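Local coordinates for protein COG0778: Nitroreductase (Streptococcus pneumoniae, PDB 2B67) that binds flavin mononucleotide and, as a member of the nitroreductase family, probably uses it to pass electrons from a reduced nicotinamide cofactor to an acceptor, at residues 18-24 against 181-187; 79-83 against 164-170; 159-164 against 176-180. The contacts are given in a common frame with arbitrary orientation. Residue numbers count along the deposited sequence, not the author numbering.

Interaction 1 of 3, residues 18-24 against 181-187; sequences HFTDKLV and TVGYTDE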
loop_
_atom_site.group_PDB
_atom_site.type_symbol
_atom_site.label_atom_id
_atom_site.label_comp_id
_atom_site.label_asym_id
_atom_site.label_seq_id
_atom_site.Cartn_x
_atom_site.Cartn_y
_atom_site.Cartn_z
ATOM N N HIS A 18 14.792 -11.941 -12.311
ATOM C CA HIS A 18 15.203 -12.548 -13.573
ATOM C C HIS A 18 14.014 -13.288 -14.129
ATOM O O HIS A 18 13.365 -14.062 -13.422
ATOM C CB HIS A 18 16.426 -13.463 -13.389
ATOM C CG HIS A 18 17.639 -12.748 -12.862
ATOM N ND1 HIS A 18 18.058 -12.857 -11.551
ATOM C CD2 HIS A 18 18.492 -11.878 -13.461
ATOM C CE1 HIS A 18 19.127 -12.101 -11.368
ATOM N NE2 HIS A 18 19.414 -11.499 -12.511
ATOM N N PHE A 19 13.724 -13.022 -15.397
ATOM C CA PHE A 19 12.508 -13.469 -16.049
ATOM C C PHE A 19 12.845 -14.421 -17.215
ATOM O O PHE A 19 13.871 -14.273 -17.866
ATOM C CB PHE A 19 11.753 -12.268 -16.603
ATOM C CG PHE A 19 11.368 -11.244 -15.551
ATOM C CD1 PHE A 19 12.135 -10.082 -15.362
ATOM C CD2 PHE A 19 10.260 -11.446 -14.756
ATOM C CE1 PHE A 19 11.775 -9.113 -14.355
ATOM C CE2 PHE A 19 9.886 -10.488 -13.739
ATOM C CZ PHE A 19 10.644 -9.316 -13.579
ATOM N N THR A 20 11.950 -15.366 -17.468
ATOM C CA THR A 20 12.035 -16.225 -18.634
ATOM C C THR A 20 11.552 -15.407 -19.829
ATOM O O THR A 20 11.162 -14.237 -19.676
ATOM C CB THR A 20 11.162 -17.491 -18.461
ATOM O OG1 THR A 20 9.780 -17.146 -18.596
ATOM C CG2 THR A 20 11.403 -18.136 -17.100
ATOM N N ASP A 21 11.580 -16.029 -21.004
ATOM C CA ASP A 21 11.098 -15.413 -22.237
ATOM C C ASP A 21 9.622 -15.679 -22.526
ATOM O O ASP A 21 9.122 -15.274 -23.579
ATOM C CB ASP A 21 11.967 -15.889 -23.416
ATOM C CG ASP A 21 13.431 -15.616 -23.178
ATOM O OD1 ASP A 21 13.784 -14.421 -23.084
ATOM O OD2 ASP A 21 14.220 -16.595 -23.027
ATOM N N LYS A 22 8.922 -16.350 -21.607
ATOM C CA LYS A 22 7.490 -16.573 -21.768
ATOM C C LYS A 22 6.744 -15.239 -21.874
ATOM O O LYS A 22 6.981 -14.300 -21.090
ATOM C CB LYS A 22 6.900 -17.412 -20.600
ATOM C CG LYS A 22 5.384 -17.701 -20.769
ATOM C CD LYS A 22 4.821 -18.589 -19.671
ATOM C CE LYS A 22 3.325 -18.741 -19.807
ATOM N NZ LYS A 22 2.765 -19.491 -18.631
ATOM N N LEU A 23 5.821 -15.195 -22.836
ATOM C CA LEU A 23 5.089 -14.015 -23.166
ATOM C C LEU A 23 4.043 -13.732 -22.061
ATOM O O LEU A 23 3.500 -14.658 -21.463
ATOM C CB LEU A 23 4.427 -14.208 -24.543
ATOM C CG LEU A 23 5.312 -14.424 -25.792
ATOM C CD1 LEU A 23 4.442 -14.568 -27.019
ATOM C CD2 LEU A 23 6.274 -13.235 -25.966
ATOM N N VAL A 24 3.801 -12.456 -21.762
ATOM C CA VAL A 24 2.801 -12.101 -20.775
ATOM C C VAL A 24 1.580 -11.582 -21.517
ATOM O O VAL A 24 1.654 -10.548 -22.156
ATOM C CB VAL A 24 3.312 -11.029 -19.752
ATOM C CG1 VAL A 24 2.134 -10.542 -18.862
ATOM C CG2 VAL A 24 4.449 -11.589 -18.910
ATOM N N THR A 181 7.876 -4.396 -12.489
ATOM C CA THR A 181 8.208 -5.304 -13.582
ATOM C C THR A 181 7.322 -6.532 -13.532
ATOM O O THR A 181 6.952 -6.994 -12.457
ATOM C CB THR A 181 9.663 -5.738 -13.542
ATOM O OG1 THR A 181 9.964 -6.258 -12.234
ATOM C CG2 THR A 181 10.591 -4.507 -13.896
ATOM N N VAL A 182 6.985 -7.059 -14.702
ATOM C CA VAL A 182 6.035 -8.176 -14.778
ATOM C C VAL A 182 6.569 -9.249 -15.699
ATOM O O VAL A 182 7.004 -8.960 -16.816
ATOM C CB VAL A 182 4.637 -7.712 -15.222
ATOM C CG1 VAL A 182 3.656 -8.886 -15.126
ATOM C CG2 VAL A 182 4.148 -6.559 -14.289
ATOM N N GLY A 183 6.594 -10.477 -15.206
ATOM C CA GLY A 183 7.068 -11.578 -16.016
ATOM C C GLY A 183 7.105 -12.867 -15.254
ATOM O O GLY A 183 6.910 -12.910 -14.035
ATOM N N TYR A 184 7.384 -13.941 -15.978
ATOM C CA TYR A 184 7.554 -15.238 -15.354
ATOM C C TYR A 184 8.984 -15.386 -14.894
ATOM O O TYR A 184 9.908 -14.916 -15.566
ATOM C CB TYR A 184 7.163 -16.319 -16.352
ATOM C CG TYR A 184 5.705 -16.247 -16.695
ATOM C CD1 TYR A 184 5.264 -15.523 -17.804
ATOM C CD2 TYR A 184 4.752 -16.881 -15.892
ATOM C CE1 TYR A 184 3.902 -15.473 -18.130
ATOM C CE2 TYR A 184 3.402 -16.828 -16.207
ATOM C CZ TYR A 184 2.982 -16.122 -17.321
ATOM O OH TYR A 184 1.635 -16.054 -17.630
ATOM N N THR A 185 9.167 -16.048 -13.758
ATOM C CA THR A 185 10.448 -16.104 -13.050
ATOM C C THR A 185 11.353 -17.251 -13.489
ATOM O O THR A 185 10.921 -18.402 -13.540
ATOM C CB THR A 185 10.218 -16.333 -11.575
ATOM O OG1 THR A 185 9.182 -15.455 -11.115
ATOM C CG2 THR A 185 11.529 -16.138 -10.788
ATOM N N ASP A 186 12.625 -16.919 -13.729
ATOM C CA ASP A 186 13.619 -17.879 -14.180
ATOM C C ASP A 186 14.502 -18.427 -13.036
ATOM O O ASP A 186 15.565 -19.029 -13.285
ATOM C CB ASP A 186 14.477 -17.275 -15.301
ATOM C CG ASP A 186 15.157 -18.349 -16.175
ATOM O OD1 ASP A 186 14.500 -19.373 -16.535
ATOM O OD2 ASP A 186 16.356 -18.171 -16.497
ATOM N N GLU A 187 14.069 -18.238 -11.791
ATOM C CA GLU A 187 14.789 -18.808 -10.654
ATOM C C GLU A 187 13.913 -19.055 -9.442
ATOM O O GLU A 187 13.037 -18.253 -9.117
ATOM C CB GLU A 187 16.023 -17.964 -10.268
ATOM C CG GLU A 187 15.859 -16.459 -10.449
ATOM C CD GLU A 187 16.934 -15.633 -9.746
ATOM O OE1 GLU A 187 18.142 -15.958 -9.843
ATOM O OE2 GLU A 187 16.559 -14.633 -9.109
HETATM O O HOH W 1 14.290 -13.841 -10.053
HETATM O O HOH W 2 16.558 -14.977 -17.063
HETATM O O HOH W 3 8.273 -13.698 -18.734
#

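Interaction 2 of 3, residues 79-83 against 164-170; sequences IALFT and VNEVLEI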
loop_
_atom_site.group_PDB
_atom_site.type_symbol
_atom_site.label_atom_id
_atom_site.label_comp_id
_atom_site.label_asym_id
_atom_site.label_seq_id
_atom_site.Cartn_x
_atom_site.Cartn_y
_atom_site.Cartn_z
ATOM N N ILE A 79 4.927 -1.949 -15.516
ATOM C CA ILE A 79 3.745 -1.153 -15.268
ATOM C C ILE A 79 4.268 0.001 -14.487
ATOM O O ILE A 79 4.793 -0.199 -13.385
ATOM C CB ILE A 79 2.684 -1.925 -14.442
ATOM C CG1 ILE A 79 2.126 -3.090 -15.256
ATOM C CG2 ILE A 79 1.555 -0.984 -14.052
ATOM C CD1 ILE A 79 1.437 -4.182 -14.440
ATOM N N ALA A 80 4.196 1.193 -15.070
ATOM C CA ALA A 80 4.488 2.400 -14.327
ATOM C C ALA A 80 3.236 2.865 -13.597
ATOM O O ALA A 80 2.252 3.207 -14.232
ATOM C CB ALA A 80 5.011 3.498 -15.269
ATOM N N LEU A 81 3.270 2.868 -12.263
ATOM C CA LEU A 81 2.132 3.309 -11.457
ATOM C C LEU A 81 2.291 4.793 -11.187
ATOM O O LEU A 81 3.285 5.216 -10.574
ATOM C CB LEU A 81 2.054 2.546 -10.122
ATOM C CG LEU A 81 1.024 2.988 -9.073
ATOM C CD1 LEU A 81 -0.413 2.924 -9.634
ATOM C CD2 LEU A 81 1.109 2.074 -7.869
ATOM N N PHE A 82 1.313 5.573 -11.649
ATOM C CA PHE A 82 1.278 7.040 -11.432
ATOM C C PHE A 82 0.138 7.371 -10.457
ATOM O O PHE A 82 -0.851 6.620 -10.338
ATOM C CB PHE A 82 0.983 7.804 -12.750
ATOM C CG PHE A 82 2.136 7.822 -13.735
ATOM C CD1 PHE A 82 2.459 6.681 -14.468
ATOM C CD2 PHE A 82 2.905 8.971 -13.907
ATOM C CE1 PHE A 82 3.512 6.700 -15.361
ATOM C CE2 PHE A 82 3.951 9.003 -14.809
ATOM C CZ PHE A 82 4.259 7.857 -15.540
ATOM N N THR A 83 0.252 8.507 -9.785
ATOM C CA THR A 83 -0.853 9.000 -8.992
ATOM C C THR A 83 -1.196 10.408 -9.475
ATOM O O THR A 83 -0.334 11.122 -10.003
ATOM C CB THR A 83 -0.508 9.039 -7.508
ATOM O OG1 THR A 83 0.743 9.713 -7.358
ATOM C CG2 THR A 83 -0.363 7.618 -6.947
ATOM N N VAL A 164 10.301 10.323 -16.247
ATOM C CA VAL A 164 9.364 9.254 -16.593
ATOM C C VAL A 164 8.185 9.770 -17.419
ATOM O O VAL A 164 7.773 9.103 -18.383
ATOM C CB VAL A 164 8.823 8.434 -15.355
ATOM C CG1 VAL A 164 7.817 7.399 -15.841
ATOM C CG2 VAL A 164 9.947 7.673 -14.638
ATOM N N ASN A 165 7.648 10.940 -17.054
ATOM C CA ASN A 165 6.494 11.494 -17.780
ATOM C C ASN A 165 6.851 11.732 -19.227
ATOM O O ASN A 165 6.065 11.435 -20.110
ATOM C CB ASN A 165 6.015 12.821 -17.179
ATOM C CG ASN A 165 5.210 12.632 -15.909
ATOM O OD1 ASN A 165 3.970 12.657 -15.924
ATOM N ND2 ASN A 165 5.907 12.477 -14.805
ATOM N N GLU A 166 8.030 12.299 -19.447
ATOM C CA GLU A 166 8.542 12.608 -20.778
ATOM C C GLU A 166 8.733 11.331 -21.605
ATOM O O GLU A 166 8.152 11.188 -22.672
ATOM C CB GLU A 166 9.854 13.380 -20.607
ATOM C CG GLU A 166 10.628 13.702 -21.855
ATOM C CD GLU A 166 11.727 14.722 -21.585
ATOM O OE1 GLU A 166 11.778 15.729 -22.347
ATOM O OE2 GLU A 166 12.520 14.546 -20.600
ATOM N N VAL A 167 9.505 10.380 -21.078
ATOM C CA VAL A 167 9.730 9.088 -21.723
ATOM C C VAL A 167 8.436 8.312 -22.044
ATOM O O VAL A 167 8.297 7.754 -23.126
ATOM C CB VAL A 167 10.705 8.236 -20.875
ATOM C CG1 VAL A 167 10.840 6.826 -21.394
ATOM C CG2 VAL A 167 12.086 8.912 -20.820
ATOM N N LEU A 168 7.487 8.282 -21.117
ATOM C CA LEU A 168 6.261 7.523 -21.322
ATOM C C LEU A 168 5.104 8.330 -21.918
ATOM O O LEU A 168 4.018 7.776 -22.121
ATOM C CB LEU A 168 5.816 6.851 -20.005
ATOM C CG LEU A 168 6.791 5.851 -19.390
ATOM C CD1 LEU A 168 6.190 5.077 -18.225
ATOM C CD2 LEU A 168 7.262 4.892 -20.451
ATOM N N GLU A 169 5.333 9.622 -22.172
ATOM C CA GLU A 169 4.329 10.516 -22.757
ATOM C C GLU A 169 3.049 10.565 -21.925
ATOM O O GLU A 169 1.947 10.309 -22.423
ATOM C CB GLU A 169 4.025 10.160 -24.231
ATOM C CG GLU A 169 5.285 10.090 -25.078
ATOM C CD GLU A 169 5.033 9.683 -26.540
ATOM O OE1 GLU A 169 3.909 9.200 -26.883
ATOM O OE2 GLU A 169 5.995 9.844 -27.342
ATOM N N ILE A 170 3.211 10.904 -20.651
ATOM C CA ILE A 170 2.089 11.001 -19.727
ATOM C C ILE A 170 2.067 12.428 -19.164
ATOM O O ILE A 170 3.113 12.957 -18.789
ATOM C CB ILE A 170 2.264 10.005 -18.544
ATOM C CG1 ILE A 170 2.375 8.550 -19.033
ATOM C CG2 ILE A 170 1.191 10.280 -17.489
ATOM C CD1 ILE A 170 1.056 7.917 -19.634
#

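Interaction 3 of 3, residues 159-164 against 176-180; sequences FDKSKV and PELLI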
loop_
_atom_site.group_PDB
_atom_site.type_symbol
_atom_site.label_atom_id
_atom_site.label_comp_id
_atom_site.label_asym_id
_atom_site.label_seq_id
_atom_site.Cartn_x
_atom_site.Cartn_y
_atom_site.Cartn_z
ATOM N N PHE A 159 14.585 4.607 -9.546
ATOM C CA PHE A 159 14.536 5.105 -10.902
ATOM C C PHE A 159 14.380 6.614 -10.838
ATOM O O PHE A 159 14.038 7.175 -9.777
ATOM C CB PHE A 159 13.395 4.462 -11.738
ATOM C CG PHE A 159 12.019 4.777 -11.233
ATOM C CD1 PHE A 159 11.460 4.055 -10.180
ATOM C CD2 PHE A 159 11.266 5.792 -11.812
ATOM C CE1 PHE A 159 10.140 4.351 -9.717
ATOM C CE2 PHE A 159 9.974 6.075 -11.361
ATOM C CZ PHE A 159 9.418 5.356 -10.314
ATOM N N ASP A 160 14.659 7.258 -11.971
ATOM C CA ASP A 160 14.711 8.703 -12.098
ATOM C C ASP A 160 13.314 9.252 -12.405
ATOM O O ASP A 160 12.931 9.350 -13.562
ATOM C CB ASP A 160 15.662 9.077 -13.251
ATOM C CG ASP A 160 15.818 10.576 -13.408
ATOM O OD1 ASP A 160 15.188 11.301 -12.601
ATOM O OD2 ASP A 160 16.601 11.026 -14.289
ATOM N N LYS A 161 12.570 9.596 -11.369
ATOM C CA LYS A 161 11.181 10.001 -11.508
ATOM C C LYS A 161 10.980 11.214 -12.404
ATOM O O LYS A 161 9.934 11.334 -13.047
ATOM C CB LYS A 161 10.534 10.249 -10.140
ATOM C CG LYS A 161 10.209 8.964 -9.389
ATOM C CD LYS A 161 9.960 9.241 -7.921
ATOM C CE LYS A 161 9.516 7.993 -7.139
ATOM N NZ LYS A 161 8.825 8.437 -5.892
ATOM N N SER A 162 11.993 12.087 -12.471
ATOM C CA SER A 162 11.886 13.358 -13.204
ATOM C C SER A 162 11.813 13.182 -14.727
ATOM O O SER A 162 11.428 14.108 -15.462
ATOM C CB SER A 162 13.077 14.266 -12.851
ATOM O OG SER A 162 14.296 13.816 -13.442
ATOM N N LYS A 163 12.164 12.011 -15.239
ATOM C CA LYS A 163 12.110 11.867 -16.712
ATOM C C LYS A 163 10.997 10.950 -17.194
ATOM O O LYS A 163 10.796 10.794 -18.417
ATOM C CB LYS A 163 13.466 11.384 -17.283
ATOM C CG LYS A 163 14.607 12.396 -17.132
ATOM C CD LYS A 163 15.933 11.835 -17.672
ATOM C CE LYS A 163 17.046 12.908 -17.613
ATOM N NZ LYS A 163 18.395 12.287 -17.898
ATOM N N VAL A 164 10.301 10.323 -16.247
ATOM C CA VAL A 164 9.364 9.254 -16.593
ATOM C C VAL A 164 8.185 9.770 -17.419
ATOM O O VAL A 164 7.773 9.103 -18.383
ATOM C CB VAL A 164 8.823 8.434 -15.355
ATOM C CG1 VAL A 164 7.817 7.399 -15.841
ATOM C CG2 VAL A 164 9.947 7.673 -14.638
ATOM N N PRO A 176 5.058 9.777 -11.265
ATOM C CA PRO A 176 5.379 8.366 -11.167
ATOM C C PRO A 176 5.657 7.993 -9.714
ATOM O O PRO A 176 6.340 8.729 -8.990
ATOM C CB PRO A 176 6.619 8.208 -12.072
ATOM C CG PRO A 176 7.214 9.586 -12.179
ATOM C CD PRO A 176 6.099 10.568 -11.960
ATOM N N GLU A 177 5.077 6.894 -9.268
ATOM C CA GLU A 177 5.358 6.426 -7.903
ATOM C C GLU A 177 6.324 5.242 -7.849
ATOM O O GLU A 177 7.212 5.193 -6.986
ATOM C CB GLU A 177 4.048 6.052 -7.192
ATOM C CG GLU A 177 3.083 7.253 -7.014
ATOM C CD GLU A 177 3.460 8.192 -5.871
ATOM O OE1 GLU A 177 4.475 7.976 -5.172
ATOM O OE2 GLU A 177 2.738 9.174 -5.679
ATOM N N LEU A 178 6.133 4.296 -8.771
ATOM C CA LEU A 178 6.765 2.950 -8.732
ATOM C C LEU A 178 6.795 2.383 -10.139
ATOM O O LEU A 178 5.877 2.640 -10.937
ATOM C CB LEU A 178 5.872 1.965 -7.918
ATOM C CG LEU A 178 5.733 2.032 -6.400
ATOM C CD1 LEU A 178 4.737 0.975 -5.883
ATOM C CD2 LEU A 178 7.106 1.890 -5.692
ATOM N N LEU A 179 7.802 1.555 -10.413
ATOM C CA LEU A 179 7.801 0.701 -11.597
ATOM C C LEU A 179 7.615 -0.726 -11.095
ATOM O O LEU A 179 8.302 -1.153 -10.175
ATOM C CB LEU A 179 9.125 0.808 -12.403
ATOM C CG LEU A 179 9.584 2.204 -12.859
ATOM C CD1 LEU A 179 10.849 2.094 -13.744
ATOM C CD2 LEU A 179 8.454 2.985 -13.608
ATOM N N ILE A 180 6.691 -1.451 -11.698
ATOM C CA ILE A 180 6.427 -2.838 -11.345
ATOM C C ILE A 180 6.783 -3.648 -12.560
ATOM O O ILE A 180 6.044 -3.598 -13.560
ATOM C CB ILE A 180 4.914 -3.135 -11.108
ATOM C CG1 ILE A 180 4.185 -1.982 -10.402
ATOM C CG2 ILE A 180 4.747 -4.505 -10.449
ATOM C CD1 ILE A 180 4.178 -2.032 -8.992
HETATM O O HOH W 4 7.044 6.631 -4.689
HETATM O O HOH W 5 6.524 9.938 -4.694
#

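Interaction 1 of 3, residues 18-24 against 181-187
Where a strand runs out of its sheet, the chain can still pair briefly with a passing loop, and 181-187 against 18-24 is such a case. Tyr184, the residue most covered here, works through both ends. Its carbonyl O accepts from Thr20 N at 2.8 Å, while its ring receives the extended side chain of Lys22 over one face: Lys22 CD lies 3.6 Å from the centroid of the Tyr184 ring as a CH-pi contact, and Lys22 NZ, 4.0 Å from that centroid, adds a cation-pi interaction. The ring also packs on Val24, with Val24 CG2 4.0 Å from Tyr184 CE1.

Phe19 directs its ring back along the strand. Its CZ approaches Thr181 OG1 to 3.4 Å, and its CD2 sits 3.4 Å from Gly183 CA, where a side chain on that side would collide with the ring. His18 closes the other end: its O accepts from Asp186 N at 3.0 Å, its ND1 donates weakly to Glu187 OE2 at 3.4 Å, and water 1 joins His18 N to the same carboxylate oxygen.

The two backbone bonds flank Phe19 and Thr185, whose CA atoms are 4.5 Å apart. This is an isolated antiparallel beta bridge around a non-hydrogen-bonded pair, tying strand 174-183 to the loop that leaves the FMN-pocket residues Arg13, His14, Ala15 and Lys17.

Interaction 2 of 3, residues 79-83 against 164-170
Alternation of side chains along a strand lets one strand serve two layers at once. Ile79 points from the helix and instead packs on Val182 and Phe50, its strand neighbours. At Ala80 the direction reverses: its short side chain lets Leu168 reach down almost to the strand, with Ala80 CB and Leu168 CD1 3.6 Å apart. Leu81 turns to the other face again, where Ala135 and Val138 of helix 124-148 cover it. Two helical layers on a central antiparallel sheet make the alpha-beta sandwich of the nitroreductase fold, and the strand axis here passes 11.4 Å from that of helix 164-168, at 126° between their directions.

Phe82 fills the space this leaves and has by far the largest area covered in the contact. Its ring meets Val164 at the tip, Phe82 CZ to Val164 CG1 being 3.6 Å, and takes Leu168 CD1 at its edge, 4.2 Å from Phe82 CE1. Over one face lies Ile170 CG2, 4.3 Å from the Phe82 ring centroid in a CH-pi contact. Ile170 can come back to the ring because the helix ends in a Schellman motif: Glu169 adopts positive phi, Ile170 N bonds to Asn165 O at 3.0 Å, and Glu169 N to Glu166 O at 3.3 Å. The carbonyls of Leu168 and Glu169 accept from Arg204 of the second subunit. Thr83, back on the opposite face, hydrogen-bonds through OG1 to Glu177.

Interaction 3 of 3, residues 159-164 against 176-180
This is a buried, mainly apolar helix-on-strand contact with a hydrated polar margin, formed where the start of helix 161-168 lies against strand 174-183, the neighbour in the sheet of strand 152-156 from which the chain has just come. Phe159, in the turn before the helix, carries the largest covered area. Its ring takes Leu179 on one face, Leu179 CG lying 3.7 Å from the ring centroid and nearly on the ring normal, a close CH-pi contact. The ring edge runs along the strand backbone, with Phe159 CZ 3.8 Å from Leu178 N and Phe159 CE2 4.0 Å from Pro176 CB.

Pro176 is the second centre of the packing. Its CG rests 3.3 Å from Lys161 O and 3.7 Å from Val164 CB, so the first helical turn sits on the proline ring. That turn begins at Asp160, the N-cap, whose OD1 accepts from Ser162 N at 3.3 Å and from Ser162 OG at 2.8 Å.

At the margin Lys161 NZ stays 4.4 Å from Glu177 OE1, beyond a salt bridge, and water 4 lies between them, 2.8 Å from Lys161 NZ and 2.9 Å from Glu177 OE1. The other carboxylate oxygen of Glu177 makes a salt bridge with Arg175.

Glu177 and Leu178 both face Leu81 on the adjoining strand, a classic beta bulge. Within it, Leu178 points its CA-to-CB bond away from 159-164; its side chain is about 4 Å from a bound FMN and packs on Leu133 of the second subunit, which places this part of the strand beside the flavin. An FMN pocket formed at the dimer interface is characteristic of nitroreductases.

How the interactions relate
One strand, 174-183, serves two very different settings. Interactions 2 and 3 are core contacts, their centres 7 Å apart: they share Val164, hold the same helix against neighbouring strands, and rely on aromatic rings fitted among aliphatic groups. Between them, Thr83 OG1 and Glu177 OE2 at 2.7 Å supply a probable hydrogen bond within the sheet. Interaction 1, its centre about 22 Å from that of interaction 2 and about 21 Å from that of interaction 3, lies where the chain leaves the sheet, partly exposed, and depends on backbone bonds, water bridges and a cation-pi pair. It still meets interaction 2 through the sheet, where Val182 CG2 packs 3.6 Å from Ile79 CD1.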